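Local coordinates for chitin-binding domain 3 protein (Micromonospora aurantiaca ATCC 27029, PDB 5OPF) that probably acts as a copper-dependent lytic polysaccharide monooxygenase that oxidatively cleaves glycosidic bonds in cellulose or chitin, at residues C34-Q39 against L83-A88. Numbering follows the deposited sequence. Where two conformers were deposited one is given.
Sequences CWQAWQ and LDTVGA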
# COMPACT_ATOMS: atom_id res chain seq x y z
N CYS A 34 8.40 -11.42 -2.17
CA CYS A 34 7.17 -12.00 -2.70
C CYS A 34 7.10 -13.51 -2.44
O CYS A 34 6.01 -14.04 -2.18
CB CYS A 34 6.94 -11.69 -4.18
SG CYS A 34 6.52 -9.97 -4.54
N TRP A 35 8.23 -14.21 -2.48
CA TRP A 35 8.22 -15.64 -2.19
C TRP A 35 7.72 -15.92 -0.78
O TRP A 35 6.83 -16.77 -0.59
CB TRP A 35 9.61 -16.24 -2.42
CG TRP A 35 9.69 -17.74 -2.20
CD1 TRP A 35 10.37 -18.38 -1.20
CD2 TRP A 35 9.11 -18.79 -3.01
NE1 TRP A 35 10.25 -19.74 -1.34
CE2 TRP A 35 9.47 -20.02 -2.43
CE3 TRP A 35 8.30 -18.79 -4.16
CZ2 TRP A 35 9.06 -21.25 -2.97
CZ3 TRP A 35 7.90 -20.02 -4.69
CH2 TRP A 35 8.28 -21.22 -4.09
N GLN A 36 8.26 -15.24 0.23
CA GLN A 36 7.80 -15.52 1.59
C GLN A 36 6.33 -15.14 1.76
O GLN A 36 5.60 -15.79 2.52
CB GLN A 36 8.70 -14.86 2.65
CG GLN A 36 8.83 -13.34 2.60
CD GLN A 36 7.79 -12.58 3.41
OE1 GLN A 36 7.51 -12.91 4.57
NE2 GLN A 36 7.22 -11.54 2.81
N ALA A 37 5.87 -14.13 1.03
CA ALA A 37 4.46 -13.76 1.10
C ALA A 37 3.58 -14.83 0.46
O ALA A 37 2.60 -15.28 1.06
CB ALA A 37 4.23 -12.40 0.45
N TRP A 38 3.90 -15.26 -0.76
CA TRP A 38 3.10 -16.28 -1.43
C TRP A 38 3.10 -17.58 -0.64
O TRP A 38 2.08 -18.28 -0.58
CB TRP A 38 3.63 -16.52 -2.84
CG TRP A 38 3.17 -15.53 -3.90
CD1 TRP A 38 3.90 -14.54 -4.49
CD2 TRP A 38 1.87 -15.47 -4.51
NE1 TRP A 38 3.14 -13.87 -5.41
CE2 TRP A 38 1.89 -14.43 -5.45
CE3 TRP A 38 0.70 -16.21 -4.35
CZ2 TRP A 38 0.78 -14.12 -6.24
CZ3 TRP A 38 -0.39 -15.88 -5.12
CH2 TRP A 38 -0.35 -14.86 -6.05
N GLN A 39 4.23 -17.93 -0.04
CA GLN A 39 4.30 -19.17 0.73
C GLN A 39 3.47 -19.09 2.01
O GLN A 39 2.86 -20.08 2.42
CB GLN A 39 5.76 -19.51 1.04
CG GLN A 39 6.60 -19.83 -0.19
CD GLN A 39 6.32 -21.20 -0.77
OE1 GLN A 39 5.59 -21.35 -1.76
NE2 GLN A 39 6.90 -22.23 -0.17
N LEU A 83 3.25 -9.12 4.64
CA LEU A 83 3.64 -7.83 4.10
C LEU A 83 4.41 -6.99 5.11
O LEU A 83 4.97 -5.95 4.72
CB LEU A 83 2.41 -7.07 3.58
CG LEU A 83 1.52 -7.82 2.59
CD1 LEU A 83 0.45 -6.86 2.10
CD2 LEU A 83 2.32 -8.42 1.44
N ASP A 84 4.45 -7.39 6.38
CA ASP A 84 5.21 -6.67 7.39
C ASP A 84 6.68 -7.10 7.44
O ASP A 84 7.47 -6.49 8.18
CB ASP A 84 4.59 -6.88 8.79
CG ASP A 84 3.25 -6.19 8.96
OD1 ASP A 84 3.06 -5.08 8.40
OD2 ASP A 84 2.41 -6.76 9.72
N THR A 85 7.07 -8.13 6.70
CA THR A 85 8.45 -8.60 6.76
C THR A 85 9.41 -7.52 6.27
O THR A 85 9.11 -6.79 5.33
CB THR A 85 8.57 -9.86 5.92
OG1 THR A 85 7.64 -10.82 6.45
CG2 THR A 85 9.99 -10.44 5.95
N VAL A 86 10.56 -7.41 6.92
CA VAL A 86 11.59 -6.45 6.55
C VAL A 86 12.51 -7.11 5.52
O VAL A 86 12.97 -8.23 5.73
CB VAL A 86 12.38 -6.06 7.81
CG1 VAL A 86 13.55 -5.18 7.49
CG2 VAL A 86 11.46 -5.38 8.82
N GLY A 87 12.80 -6.41 4.42
CA GLY A 87 13.71 -6.95 3.42
C GLY A 87 13.63 -6.19 2.11
O GLY A 87 13.03 -5.12 2.02
N ALA A 88 14.25 -6.78 1.08
CA ALA A 88 14.46 -6.10 -0.21
C ALA A 88 13.24 -6.28 -1.13
O ALA A 88 13.31 -6.89 -2.20
CB ALA A 88 15.75 -6.59 -0.86
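Gln36 and Thr85 reach for each other from opposite directions, the amide coming off helix 32-40 and the hydroxyl off the loop that follows helix 75-78. Thr85 OG1 lies 2.8 Å from Gln36 OE1, the short polar approach at the centre of a small surface contact. It comes in at a bent angle of about 115° at OE1, well out of the amide plane. Thr85 CB is displaced to the same side, 3.8 Å from Gln36 CD, so the threonine leans over the amide. Its one hydroxyl proton has two acceptors within range, Gln36 OE1 and Ala82 O. Gln36 CG sits between the backbone N and the carbonyl carbon (chi1 60°) and the chain bends again at chi2 (89°), swinging NE2 back toward its own helix. NE2 bonds to Met33 O on that helix and, across the contact, to Ala82 O just ahead of Leu83; the two bonds fix the amide's rotation. With alanine in place of Gln36, Ala82 O and Met33 O are likely to lose their shared amide donor, and a gap would probably open beside Thr85. Nearby, Leu83 CD2 faces Ala37 CB loosely, at 4.5 Å. The contact pins helix 32-40, also tied by the Cys14-Cys34 disulfide, to the loop leading into strand 92-93; both lie in the long helical and loop insertion between strands 2-6 and 97-104, consistent with the L2 region that decorates the LPMO beta-sandwich.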